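Local coordinates for protein phosphodiesterase (Pseudomonas aeruginosa, PDB 4G75) that probably hydrolyses a peptidoglycan precursor as a magnesium-binding, colicin M-like phosphodiesterase, and so serves Pseudomonas aeruginosa as a bacteriocin, at residues A[90-95]-A[143-148]; A[97-102]-A[139-144]; A[161-166]-A[234-239]; A[209-214]-A[275-280]. All coordinates share one frame; numbering follows the deposited sequence.

Contact 1: residues A[90-95]-A[143-148]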
loop_
_atom_site.group_PDB
_atom_site.type_symbol
_atom_site.label_atom_id
_atom_site.label_comp_id
_atom_site.label_asym_id
_atom_site.label_seq_id
_atom_site.Cartn_x
_atom_site.Cartn_y
_atom_site.Cartn_z
ATOM N N PHE A 90 -2.848 -0.705 -13.876
ATOM C CA PHE A 90 -4.308 -0.643 -13.886
ATOM C C PHE A 90 -4.920 -1.648 -12.909
ATOM O O PHE A 90 -5.834 -1.314 -12.167
ATOM C CB PHE A 90 -4.829 -0.900 -15.308
ATOM C CG PHE A 90 -6.327 -0.768 -15.460
ATOM C CD1 PHE A 90 -6.926 0.482 -15.539
ATOM C CD2 PHE A 90 -7.130 -1.895 -15.580
ATOM C CE1 PHE A 90 -8.306 0.606 -15.710
ATOM C CE2 PHE A 90 -8.506 -1.777 -15.753
ATOM C CZ PHE A 90 -9.096 -0.524 -15.809
ATOM N N ASP A 91 -4.411 -2.876 -12.913
ATOM C CA ASP A 91 -5.034 -3.977 -12.181
ATOM C C ASP A 91 -4.796 -3.940 -10.679
ATOM O O ASP A 91 -5.701 -4.240 -9.893
ATOM C CB ASP A 91 -4.547 -5.325 -12.716
ATOM C CG ASP A 91 -5.149 -5.671 -14.063
ATOM O OD1 ASP A 91 -6.178 -5.063 -14.429
ATOM O OD2 ASP A 91 -4.591 -6.554 -14.747
ATOM N N LEU A 92 -3.576 -3.593 -10.283
ATOM C CA LEU A 92 -3.205 -3.624 -8.874
ATOM C C LEU A 92 -4.112 -2.795 -7.941
ATOM O O LEU A 92 -4.516 -3.280 -6.885
ATOM C CB LEU A 92 -1.719 -3.288 -8.691
ATOM C CG LEU A 92 -0.774 -4.439 -9.071
ATOM C CD1 LEU A 92 0.633 -3.925 -9.356
ATOM C CD2 LEU A 92 -0.757 -5.531 -7.993
ATOM N N PRO A 93 -4.450 -1.552 -8.321
ATOM C CA PRO A 93 -5.334 -0.810 -7.409
ATOM C C PRO A 93 -6.726 -1.420 -7.322
ATOM O O PRO A 93 -7.384 -1.294 -6.286
ATOM C CB PRO A 93 -5.438 0.580 -8.056
ATOM C CG PRO A 93 -4.314 0.670 -8.997
ATOM C CD PRO A 93 -3.970 -0.721 -9.434
ATOM N N GLN A 94 -7.176 -2.060 -8.394
ATOM C CA GLN A 94 -8.489 -2.692 -8.386
ATOM C C GLN A 94 -8.487 -3.925 -7.488
ATOM O O GLN A 94 -9.445 -4.168 -6.760
ATOM C CB GLN A 94 -8.938 -3.052 -9.806
ATOM C CG GLN A 94 -10.336 -3.666 -9.868
ATOM C CD GLN A 94 -11.424 -2.650 -9.569
ATOM O OE1 GLN A 94 -11.555 -1.643 -10.260
ATOM N NE2 GLN A 94 -12.205 -2.906 -8.521
ATOM N N ALA A 95 -7.397 -4.690 -7.522
ATOM C CA ALA A 95 -7.250 -5.844 -6.641
ATOM C C ALA A 95 -7.282 -5.405 -5.175
ATOM O O ALA A 95 -7.937 -6.022 -4.334
ATOM C CB ALA A 95 -5.943 -6.581 -6.941
ATOM N N THR A 143 -1.548 -3.001 -1.185
ATOM C CA THR A 143 -1.699 -1.578 -0.873
ATOM C C THR A 143 -0.511 -0.708 -1.297
ATOM O O THR A 143 -0.705 0.370 -1.873
ATOM C CB THR A 143 -2.045 -1.357 0.612
ATOM O OG1 THR A 143 -3.376 -1.835 0.856
ATOM C CG2 THR A 143 -1.975 0.138 0.969
ATOM N N PRO A 144 0.719 -1.157 -1.014
ATOM C CA PRO A 144 1.831 -0.334 -1.504
ATOM C C PRO A 144 1.815 -0.195 -3.029
ATOM O O PRO A 144 2.065 0.893 -3.555
ATOM C CB PRO A 144 3.062 -1.108 -1.037
ATOM C CG PRO A 144 2.591 -1.791 0.233
ATOM C CD PRO A 144 1.173 -2.219 -0.095
ATOM N N ALA A 145 1.525 -1.281 -3.736
ATOM C CA ALA A 145 1.468 -1.204 -5.195
ATOM C C ALA A 145 0.322 -0.309 -5.656
ATOM O O ALA A 145 0.465 0.461 -6.607
ATOM C CB ALA A 145 1.351 -2.600 -5.817
ATOM N N ALA A 146 -0.818 -0.418 -4.985
ATOM C CA ALA A 146 -1.974 0.403 -5.326
ATOM C C ALA A 146 -1.663 1.880 -5.116
ATOM O O ALA A 146 -2.080 2.725 -5.900
ATOM C CB ALA A 146 -3.173 -0.007 -4.495
ATOM N N ALA A 147 -0.932 2.178 -4.045
ATOM C CA ALA A 147 -0.551 3.553 -3.737
ATOM C C ALA A 147 0.382 4.109 -4.808
ATOM O O ALA A 147 0.290 5.279 -5.184
ATOM C CB ALA A 147 0.110 3.622 -2.379
ATOM N N PHE A 148 1.296 3.266 -5.275
ATOM C CA PHE A 148 2.200 3.658 -6.350
ATOM C C PHE A 148 1.419 3.879 -7.645
ATOM O O PHE A 148 1.649 4.841 -8.376
ATOM C CB PHE A 148 3.273 2.584 -6.543
ATOM C CG PHE A 148 4.235 2.886 -7.642
ATOM C CD1 PHE A 148 5.047 4.001 -7.572
ATOM C CD2 PHE A 148 4.332 2.055 -8.748
ATOM C CE1 PHE A 148 5.938 4.293 -8.594
ATOM C CE2 PHE A 148 5.228 2.331 -9.773
ATOM C CZ PHE A 148 6.026 3.457 -9.695
#
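Leu92 reaches Ala145 by swinging CG beside its own backbone N (chi1 -76°) and then extending the branch, chi2 160°, which carries CD1 across to the alanine methyl. This is a helix-helix packing contact in the helical part of the molecule: helix 81-102 meets the start of helix 143-153, and the local axes approach to 8.0 Å with 128° between their N-to-C directions. Small residues on one side make that closeness possible. Ala145 and Ala146 present nothing larger than a methyl, and the two backbones come close; the CA atoms of Pro93 and Ala146 are 4.1 Å apart. Leu92 CD1 meets Ala145 CB at 3.8 Å, a purely apolar touch. One residue along, Pro93 sits where helix 81-102 kinks, since its ring nitrogen has no hydrogen to give to the preceding turn. The Pro93 ring lies alongside the Ala146 methyl, CB to CB 4.3 Å. All four residues are buried. Around them Met110 of helix 106-113 leans on Leu92, while the carbonyl of Ala147, one residue after Ala146, is hydrogen-bonded to Tyr275 OH. The tightest point lies at the backbone itself: the Ala146 CB methyl rests 3.7 Å from Pro93 CA.

Contact 2: residues A[97-102]-A[139-144]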
loop_
_atom_site.group_PDB
_atom_site.type_symbol
_atom_site.label_atom_id
_atom_site.label_comp_id
_atom_site.label_asym_id
_atom_site.label_seq_id
_atom_site.Cartn_x
_atom_site.Cartn_y
_atom_site.Cartn_z
ATOM N N TYR A 97 -8.661 -2.738 -3.962
ATOM C CA TYR A 97 -9.997 -2.249 -3.652
ATOM C C TYR A 97 -10.994 -3.396 -3.530
ATOM O O TYR A 97 -11.953 -3.313 -2.760
ATOM C CB TYR A 97 -10.475 -1.237 -4.693
ATOM C CG TYR A 97 -11.712 -0.505 -4.237
ATOM C CD1 TYR A 97 -11.657 0.372 -3.164
ATOM C CD2 TYR A 97 -12.942 -0.713 -4.857
ATOM C CE1 TYR A 97 -12.789 1.039 -2.721
ATOM C CE2 TYR A 97 -14.085 -0.047 -4.421
ATOM C CZ TYR A 97 -13.995 0.828 -3.352
ATOM O OH TYR A 97 -15.118 1.490 -2.901
ATOM N N ASN A 98 -10.769 -4.473 -4.276
ATOM C CA ASN A 98 -11.623 -5.651 -4.134
ATOM C C ASN A 98 -11.515 -6.235 -2.731
ATOM O O ASN A 98 -12.508 -6.679 -2.143
ATOM C CB ASN A 98 -11.278 -6.712 -5.184
ATOM C CG ASN A 98 -11.734 -6.307 -6.576
ATOM O OD1 ASN A 98 -12.561 -5.407 -6.725
ATOM N ND2 ASN A 98 -11.205 -6.969 -7.595
ATOM N N GLN A 99 -10.306 -6.233 -2.186
ATOM C CA GLN A 99 -10.128 -6.692 -0.816
ATOM C C GLN A 99 -10.854 -5.801 0.179
ATOM O O GLN A 99 -11.512 -6.302 1.089
ATOM C CB GLN A 99 -8.649 -6.784 -0.448
ATOM C CG GLN A 99 -7.948 -7.966 -1.085
ATOM C CD GLN A 99 -6.844 -8.512 -0.222
ATOM O OE1 GLN A 99 -5.755 -7.933 -0.132
ATOM N NE2 GLN A 99 -7.118 -9.636 0.434
ATOM N N PHE A 100 -10.735 -4.486 0.013
ATOM C CA PHE A 100 -11.339 -3.560 0.972
ATOM C C PHE A 100 -12.861 -3.528 0.882
ATOM O O PHE A 100 -13.563 -3.632 1.890
ATOM C CB PHE A 100 -10.812 -2.125 0.797
ATOM C CG PHE A 100 -11.580 -1.108 1.602
ATOM C CD1 PHE A 100 -11.362 -0.982 2.962
ATOM C CD2 PHE A 100 -12.551 -0.309 1.007
ATOM C CE1 PHE A 100 -12.073 -0.061 3.712
ATOM C CE2 PHE A 100 -13.272 0.610 1.756
ATOM C CZ PHE A 100 -13.029 0.735 3.111
ATOM N N SER A 101 -13.363 -3.382 -0.336
ATOM C CA SER A 101 -14.790 -3.173 -0.563
ATOM C C SER A 101 -15.598 -4.463 -0.498
ATOM O O SER A 101 -16.713 -4.481 0.017
ATOM C CB SER A 101 -15.005 -2.498 -1.916
ATOM O OG SER A 101 -16.368 -2.539 -2.291
ATOM N N LEU A 102 -15.038 -5.539 -1.035
ATOM C CA LEU A 102 -15.776 -6.793 -1.130
ATOM C C LEU A 102 -15.328 -7.856 -0.137
ATOM O O LEU A 102 -15.990 -8.879 0.010
ATOM C CB LEU A 102 -15.678 -7.358 -2.551
ATOM C CG LEU A 102 -16.054 -6.456 -3.726
ATOM C CD1 LEU A 102 -15.820 -7.185 -5.046
ATOM C CD2 LEU A 102 -17.499 -5.983 -3.608
ATOM N N GLY A 139 -4.977 -1.927 3.102
ATOM C CA GLY A 139 -3.938 -2.088 4.108
ATOM C C GLY A 139 -3.307 -3.473 4.083
ATOM O O GLY A 139 -2.783 -3.946 5.094
ATOM N N GLY A 140 -3.364 -4.123 2.922
ATOM C CA GLY A 140 -2.790 -5.451 2.750
ATOM C C GLY A 140 -1.717 -5.554 1.680
ATOM O O GLY A 140 -1.056 -4.565 1.352
ATOM N N VAL A 141 -1.549 -6.755 1.121
ATOM C CA VAL A 141 -0.417 -7.029 0.224
ATOM C C VAL A 141 -0.425 -6.190 -1.050
ATOM O O VAL A 141 0.618 -5.999 -1.666
ATOM C CB VAL A 141 -0.309 -8.535 -0.167
ATOM C CG1 VAL A 141 -0.121 -9.396 1.067
ATOM C CG2 VAL A 141 -1.522 -8.988 -0.978
ATOM N N TYR A 142 -1.594 -5.692 -1.449
ATOM C CA TYR A 142 -1.688 -4.915 -2.685
ATOM C C TYR A 142 -1.579 -3.415 -2.446
ATOM O O TYR A 142 -1.533 -2.633 -3.395
ATOM C CB TYR A 142 -3.011 -5.179 -3.423
ATOM C CG TYR A 142 -3.268 -6.618 -3.842
ATOM C CD1 TYR A 142 -2.349 -7.311 -4.617
ATOM C CD2 TYR A 142 -4.446 -7.260 -3.494
ATOM C CE1 TYR A 142 -2.583 -8.612 -5.010
ATOM C CE2 TYR A 142 -4.696 -8.563 -3.891
ATOM C CZ TYR A 142 -3.758 -9.228 -4.649
ATOM O OH TYR A 142 -3.987 -10.524 -5.054
ATOM N N THR A 143 -1.548 -3.001 -1.185
ATOM C CA THR A 143 -1.699 -1.578 -0.873
ATOM C C THR A 143 -0.511 -0.708 -1.297
ATOM O O THR A 143 -0.705 0.370 -1.873
ATOM C CB THR A 143 -2.045 -1.357 0.612
ATOM O OG1 THR A 143 -3.376 -1.835 0.856
ATOM C CG2 THR A 143 -1.975 0.138 0.969
ATOM N N PRO A 144 0.719 -1.157 -1.014
ATOM C CA PRO A 144 1.831 -0.334 -1.504
ATOM C C PRO A 144 1.815 -0.195 -3.029
ATOM O O PRO A 144 2.065 0.893 -3.555
ATOM C CB PRO A 144 3.062 -1.108 -1.037
ATOM C CG PRO A 144 2.591 -1.791 0.233
ATOM C CD PRO A 144 1.173 -2.219 -0.095
HETATM O O HOH W 1 -4.317 -5.469 -0.184
HETATM O O HOH W 2 -3.807 -8.423 1.739
#
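Gln99 and Tyr142 make the direct van der Waals touch. Their side chains cross at about a right angle, and the amide oxygen comes to the ring obliquely: Gln99 OE1 is 3.7 Å from Tyr142 CD2, with the amide and ring planes 72° apart. The glutamine chain bends at chi2 (-148°), bringing OE1 toward the 139-144 turn. Over one face of the tyrosine ring, centred on it, lies the CG2 methyl of Val141.

Water does the polar joining. Gln99 OE1 accepts a hydrogen bond from each of two waters, and these in turn accept from backbone amides: water 1 is 2.9 Å from Gln99 OE1 and takes the N-H of Tyr142, whereas water 2, 2.7 Å from Gln99 OE1, takes that of Val141. One buried amide oxygen thus serves two successive N-H groups of a type I beta turn, Gly140 to Thr143, at the approach to helix 143-153. The opposing Gln99 belongs to the C-terminal part of helix 81-102, within a wider pi-type turn at 98-102. Its amide nitrogen is held separately, by Asp104 O and Asp4 OD2, which fixes which way round the amide sits; Tyr142 OH is bonded to Arg106 O.

Backbone and hydroxyl bonds brace the turn. Thr143 N bonds to Gly140 O at 3.0 Å within it. Thr143 OG1 then draws in Gly139 N (2.8 Å) from just before the turn and, weakly, Gly140 N (3.1 Å), while the same hydroxyl is also bonded to Asp96 OD1 of helix 81-102.

Contact 3: residues A[161-166]-A[234-239]. With EDO (1,2-ethanediol), chain C.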
loop_
_atom_site.group_PDB
_atom_site.type_symbol
_atom_site.label_atom_id
_atom_site.label_comp_id
_atom_site.label_asym_id
_atom_site.label_seq_id
_atom_site.Cartn_x
_atom_site.Cartn_y
_atom_site.Cartn_z
ATOM N N PHE A 161 -6.522 5.888 3.951
ATOM C CA PHE A 161 -5.963 4.703 4.594
ATOM C C PHE A 161 -6.526 4.695 6.011
ATOM O O PHE A 161 -5.972 5.338 6.910
ATOM C CB PHE A 161 -4.430 4.790 4.624
ATOM C CG PHE A 161 -3.731 3.452 4.762
ATOM C CD1 PHE A 161 -4.288 2.426 5.517
ATOM C CD2 PHE A 161 -2.496 3.242 4.164
ATOM C CE1 PHE A 161 -3.645 1.207 5.648
ATOM C CE2 PHE A 161 -1.842 2.028 4.293
ATOM C CZ PHE A 161 -2.419 1.004 5.034
ATOM N N PRO A 162 -7.657 3.999 6.215
ATOM C CA PRO A 162 -8.270 4.021 7.554
ATOM C C PRO A 162 -7.247 3.663 8.639
ATOM O O PRO A 162 -6.453 2.733 8.475
ATOM C CB PRO A 162 -9.373 2.972 7.452
ATOM C CG PRO A 162 -9.725 2.942 5.959
ATOM C CD PRO A 162 -8.411 3.167 5.259
ATOM N N ILE A 163 -7.263 4.404 9.743
ATOM C CA ILE A 163 -6.207 4.275 10.740
ATOM C C ILE A 163 -6.076 2.855 11.297
ATOM O O ILE A 163 -4.972 2.390 11.549
ATOM C CB ILE A 163 -6.366 5.306 11.890
ATOM C CG1 ILE A 163 -5.063 5.434 12.686
ATOM C CG2 ILE A 163 -7.561 4.962 12.771
ATOM C CD1 ILE A 163 -5.087 6.569 13.735
ATOM N N GLU A 164 -7.201 2.174 11.485
ATOM C CA GLU A 164 -7.181 0.821 12.027
ATOM C C GLU A 164 -6.586 -0.191 11.046
ATOM O O GLU A 164 -6.191 -1.292 11.442
ATOM C CB GLU A 164 -8.585 0.383 12.482
ATOM C CG GLU A 164 -9.601 0.168 11.362
ATOM C CD GLU A 164 -10.316 1.446 10.928
ATOM O OE1 GLU A 164 -9.920 2.557 11.359
ATOM O OE2 GLU A 164 -11.286 1.336 10.146
ATOM N N ARG A 165 -6.514 0.175 9.769
ATOM C CA ARG A 165 -5.950 -0.740 8.771
ATOM C C ARG A 165 -4.445 -0.573 8.616
ATOM O O ARG A 165 -3.808 -1.349 7.917
ATOM C CB ARG A 165 -6.652 -0.598 7.414
ATOM C CG ARG A 165 -8.097 -1.078 7.452
ATOM C CD ARG A 165 -8.813 -0.991 6.106
ATOM N NE ARG A 165 -10.101 -1.666 6.202
ATOM C CZ ARG A 165 -10.334 -2.917 5.817
ATOM N NH1 ARG A 165 -9.379 -3.649 5.259
ATOM N NH2 ARG A 165 -11.540 -3.428 5.965
ATOM N N LEU A 166 -3.881 0.442 9.261
ATOM C CA LEU A 166 -2.427 0.594 9.294
ATOM C C LEU A 166 -1.772 -0.579 10.010
ATOM O O LEU A 166 -0.610 -0.897 9.763
ATOM C CB LEU A 166 -2.022 1.898 9.999
ATOM C CG LEU A 166 -2.439 3.230 9.381
ATOM C CD1 LEU A 166 -2.097 4.355 10.344
ATOM C CD2 LEU A 166 -1.772 3.467 8.016
ATOM N N GLY A 234 -8.753 8.523 25.981
ATOM C CA GLY A 234 -8.826 9.367 24.812
ATOM C C GLY A 234 -8.657 8.542 23.567
ATOM O O GLY A 234 -9.099 7.397 23.507
ATOM N N GLU A 235 -8.011 9.122 22.568
ATOM C CA GLU A 235 -7.831 8.412 21.314
ATOM C C GLU A 235 -6.616 8.904 20.556
ATOM O O GLU A 235 -6.066 9.976 20.835
ATOM C CB GLU A 235 -9.086 8.523 20.448
ATOM C CG GLU A 235 -9.425 9.927 20.027
ATOM C CD GLU A 235 -10.798 10.027 19.390
ATOM O OE1 GLU A 235 -11.665 9.185 19.697
ATOM O OE2 GLU A 235 -11.008 10.951 18.585
ATOM N N ILE A 236 -6.199 8.090 19.602
ATOM C CA ILE A 236 -5.133 8.426 18.683
ATOM C C ILE A 236 -5.757 8.671 17.315
ATOM O O ILE A 236 -6.535 7.847 16.823
ATOM C CB ILE A 236 -4.127 7.253 18.573
ATOM C CG1 ILE A 236 -3.391 7.061 19.906
ATOM C CG2 ILE A 236 -3.140 7.487 17.441
ATOM C CD1 ILE A 236 -2.443 5.891 19.914
ATOM N N ARG A 237 -5.456 9.824 16.729
ATOM C CA ARG A 237 -5.827 10.109 15.352
ATOM C C ARG A 237 -4.565 10.352 14.534
ATOM O O ARG A 237 -3.460 10.311 15.064
ATOM C CB ARG A 237 -6.773 11.310 15.280
ATOM C CG ARG A 237 -8.007 11.152 16.158
ATOM C CD ARG A 237 -9.171 11.997 15.664
ATOM N NE ARG A 237 -8.936 13.425 15.845
ATOM C CZ ARG A 237 -9.221 14.087 16.960
ATOM N NH1 ARG A 237 -9.740 13.442 17.997
ATOM N NH2 ARG A 237 -8.977 15.389 17.042
ATOM N N ALA A 238 -4.731 10.596 13.239
ATOM C CA ALA A 238 -3.574 10.801 12.383
ATOM C C ALA A 238 -3.847 11.882 11.359
ATOM O O ALA A 238 -4.942 11.950 10.794
ATOM C CB ALA A 238 -3.192 9.504 11.678
ATOM N N TYR A 239 -2.834 12.702 11.105
ATOM C CA TYR A 239 -2.933 13.730 10.079
ATOM C C TYR A 239 -2.746 13.162 8.674
ATOM O O TYR A 239 -2.099 12.125 8.486
ATOM C CB TYR A 239 -1.901 14.835 10.325
ATOM C CG TYR A 239 -2.105 15.598 11.618
ATOM C CD1 TYR A 239 -2.898 16.738 11.659
ATOM C CD2 TYR A 239 -1.504 15.177 12.795
ATOM C CE1 TYR A 239 -3.086 17.440 12.836
ATOM C CE2 TYR A 239 -1.688 15.874 13.987
ATOM C CZ TYR A 239 -2.482 17.004 13.998
ATOM O OH TYR A 239 -2.667 17.712 15.174
HETATM C C1 EDO C . -5.607 15.083 13.394
HETATM O O1 EDO C . -6.258 16.265 13.871
HETATM C C2 EDO C . -6.581 14.352 12.480
HETATM O O2 EDO C . -7.786 14.112 13.216
#
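The helically coiled but irregular turn 163-166 bears on the extended strand 234-238, with the CA atoms of Ile163 and Ala238 7.2 Å apart. Ile163 does nearly all the touching. Its chain is stretched out, CG1 anti to the backbone N (chi1 -163°) and chi2 near trans, so that CD1 is driven end-on against the strand. There it sits 3.6 Å from Ile236 O and is flanked by two apolar neighbours: Ala238 CB at 4.1 Å and Ile236 CG2 at 4.3 Å. The intervening Arg237 points its CB away from the turn. Arg237 is modelled in two conformers, so its bonds are less certain; in one, NH1 makes a salt bridge with Glu235 OE2 (2.9 Å) and NE donates to O2 of an ethanediol, probably from the crystallisation liquor, whose C1 lies over a face of the Tyr239 ring. The contact packs the loop following strand 159-160 against strand 229-243 of the mixed beta sheet, which pairs antiparallel with strands 213-224, 275-278 and 283-290; backbone bonds tie Phe161 to Gly278 and Ile163 to Pro280, and Ile283 of strand 283-290 touches both Ile163 and Ile236.

Contact 4: residues A[209-214]-A[275-280]. With MG (magnesium ion), chain B; EDO (1,2-ethanediol), chain D; EDO (1,2-ethanediol), chain J.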
loop_
_atom_site.group_PDB
_atom_site.type_symbol
_atom_site.label_atom_id
_atom_site.label_comp_id
_atom_site.label_asym_id
_atom_site.label_seq_id
_atom_site.Cartn_x
_atom_site.Cartn_y
_atom_site.Cartn_z
ATOM N N ASN A 209 5.608 0.790 3.988
ATOM C CA ASN A 209 5.929 0.829 2.570
ATOM C C ASN A 209 4.921 1.677 1.805
ATOM O O ASN A 209 5.023 1.832 0.593
ATOM C CB ASN A 209 5.938 -0.602 2.027
ATOM C CG ASN A 209 6.675 -0.738 0.709
ATOM O OD1 ASN A 209 7.663 -0.045 0.434
ATOM N ND2 ASN A 209 6.206 -1.654 -0.106
ATOM N N THR A 210 3.939 2.225 2.518
ATOM C CA THR A 210 2.912 3.053 1.895
ATOM C C THR A 210 2.973 4.500 2.394
ATOM O O THR A 210 3.240 5.423 1.623
ATOM C CB THR A 210 1.494 2.479 2.144
ATOM O OG1 THR A 210 1.442 1.121 1.677
ATOM C CG2 THR A 210 0.443 3.303 1.409
ATOM N N VAL A 211 2.709 4.681 3.682
ATOM C CA VAL A 211 2.752 6.002 4.301
ATOM C C VAL A 211 4.034 6.283 5.080
ATOM O O VAL A 211 4.371 7.438 5.298
ATOM C CB VAL A 211 1.550 6.241 5.235
ATOM C CG1 VAL A 211 0.263 6.289 4.418
ATOM C CG2 VAL A 211 1.478 5.154 6.312
ATOM N N GLY A 212 4.732 5.241 5.517
ATOM C CA GLY A 212 5.973 5.416 6.263
ATOM C C GLY A 212 5.779 6.162 7.574
ATOM O O GLY A 212 4.963 5.763 8.409
ATOM N N GLU A 213 6.535 7.237 7.770
ATOM C CA GLU A 213 6.365 8.042 8.977
ATOM C C GLU A 213 5.152 8.951 8.838
ATOM O O GLU A 213 5.021 9.672 7.851
ATOM C CB GLU A 213 7.609 8.887 9.267
ATOM C CG GLU A 213 7.542 9.572 10.629
ATOM C CD GLU A 213 8.607 10.636 10.825
ATOM O OE1 GLU A 213 9.600 10.356 11.529
ATOM O OE2 GLU A 213 8.450 11.752 10.281
ATOM N N ILE A 214 4.266 8.916 9.830
ATOM C CA ILE A 214 3.097 9.781 9.832
ATOM C C ILE A 214 3.114 10.579 11.122
ATOM O O ILE A 214 3.937 10.327 11.987
ATOM C CB ILE A 214 1.797 8.976 9.739
ATOM C CG1 ILE A 214 1.671 8.017 10.927
ATOM C CG2 ILE A 214 1.760 8.195 8.424
ATOM C CD1 ILE A 214 0.375 7.225 10.943
ATOM N N TYR A 275 -0.085 12.883 -4.084
ATOM C CA TYR A 275 -1.469 13.049 -3.659
ATOM C C TYR A 275 -1.553 12.821 -2.158
ATOM O O TYR A 275 -0.712 12.128 -1.597
ATOM C CB TYR A 275 -2.374 12.063 -4.387
ATOM C CG TYR A 275 -2.045 10.620 -4.099
ATOM C CD1 TYR A 275 -2.738 9.908 -3.122
ATOM C CD2 TYR A 275 -1.036 9.972 -4.794
ATOM C CE1 TYR A 275 -2.436 8.579 -2.855
ATOM C CE2 TYR A 275 -0.729 8.639 -4.537
ATOM C CZ TYR A 275 -1.436 7.952 -3.571
ATOM O OH TYR A 275 -1.125 6.645 -3.317
ATOM N N PRO A 276 -2.568 13.413 -1.508
ATOM C CA PRO A 276 -2.761 13.265 -0.063
ATOM C C PRO A 276 -3.345 11.910 0.298
ATOM O O PRO A 276 -4.257 11.424 -0.381
ATOM C CB PRO A 276 -3.802 14.339 0.279
ATOM C CG PRO A 276 -4.229 14.953 -0.998
ATOM C CD PRO A 276 -3.623 14.219 -2.139
ATOM N N ILE A 277 -2.821 11.301 1.356
ATOM C CA ILE A 277 -3.458 10.123 1.920
ATOM C C ILE A 277 -4.071 10.529 3.255
ATOM O O ILE A 277 -3.362 10.833 4.215
ATOM C CB ILE A 277 -2.475 8.944 2.080
ATOM C CG1 ILE A 277 -2.050 8.433 0.696
ATOM C CG2 ILE A 277 -3.118 7.805 2.876
ATOM C CD1 ILE A 277 -0.980 7.346 0.733
ATOM N N GLY A 278 -5.393 10.563 3.298
ATOM C CA GLY A 278 -6.081 10.769 4.554
ATOM C C GLY A 278 -5.970 9.498 5.371
ATOM O O GLY A 278 -5.965 8.390 4.826
ATOM N N ILE A 279 -5.876 9.654 6.685
ATOM C CA ILE A 279 -5.772 8.513 7.581
ATOM C C ILE A 279 -6.857 8.682 8.629
ATOM O O ILE A 279 -6.581 9.027 9.773
ATOM C CB ILE A 279 -4.380 8.433 8.229
ATOM C CG1 ILE A 279 -3.294 8.469 7.146
ATOM C CG2 ILE A 279 -4.247 7.168 9.093
ATOM C CD1 ILE A 279 -1.869 8.523 7.698
ATOM N N PRO A 280 -8.113 8.462 8.219
ATOM C CA PRO A 280 -9.280 8.797 9.043
ATOM C C PRO A 280 -9.518 7.812 10.173
ATOM O O PRO A 280 -9.106 6.648 10.094
ATOM C CB PRO A 280 -10.441 8.736 8.047
ATOM C CG PRO A 280 -9.986 7.798 6.987
ATOM C CD PRO A 280 -8.490 7.937 6.894
HETATM MG MG MG B . 5.118 9.547 5.467
HETATM C C1 EDO D . 8.209 4.255 -1.189
HETATM O O1 EDO D . 7.363 5.351 -1.558
HETATM C C2 EDO D . 7.366 3.070 -0.744
HETATM O O2 EDO D . 6.560 2.601 -1.829
HETATM C C1 EDO J . -13.439 5.449 10.284
HETATM O O1 EDO J . -13.352 5.162 11.682
HETATM C C2 EDO J . -12.035 5.682 9.743
HETATM O O2 EDO J . -11.183 4.609 10.158
HETATM O O HOH W 3 6.122 11.890 5.384
HETATM O O HOH W 4 5.781 9.294 3.035
#
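Thr210 begins the contact with its methyl, CG2 lying 4.3 Å from Ile277 CD1, while its hydroxyl is taken up by Val206 O. Next, Val211 turns its CB toward the partner and sets CG1 against two branches of Ile277, both CG2 and CD1 at 4.0 Å. The backbone of Val211 serves a different purpose: its carbonyl oxygen binds the magnesium ion, Val211 O to the metal 2.2 Å. Gly212, at a phi of 62°, turns the chain, and Glu213 O binds the same magnesium ion at 2.4 Å. Asp241 OD2 and two waters complete the five ligands in the model; Val211 and Glu213 bind through their main-chain oxygens, Asp241 through its carboxylate. At Ile214 the strand proper is under way. A chi1 of 60° lodges CG1 between the backbone N and the carbonyl carbon and directs CG2 to the partner, where it meets Ile279 CD1 at 3.7 Å, the two side chains crossing at a slant. The metal loop is therefore backed by a buried aliphatic layer. Ile277 and Ile279 supply its far side. Strand 275-278 pairs with strand 159-160 in parallel and with strand 229-243 antiparallel, Ile277 being backbone-bonded to Asp241; strand 229-243 in turn pairs antiparallel with strand 213-224, and Thr143, Pro144 and Ala147 of helix 143-153 pack on Thr210.

Overall arrangement
From the N terminus, helix 81-102 opens contacts 1 and 2. The turn at 139-144 closes contact 2 and helix 143-153 closes contact 1; contact 2 lies almost wholly inside contact 1, the two ending on the same stretch and sharing Thr143 and Pro144. Helix 106-113 lies in the loop they enclose. Both are closed before contact 3 opens at 161-166. Contact 4 opens at 209-214, contact 3 closes on strand 229-243 and contact 4 on strand 275-278: these two cross. Among the links between the two regions, Thr143 and Gly139 touch Phe161, and Pro144 touches Asn209. The helical part is thereby tied to the metal-binding loop and sheet.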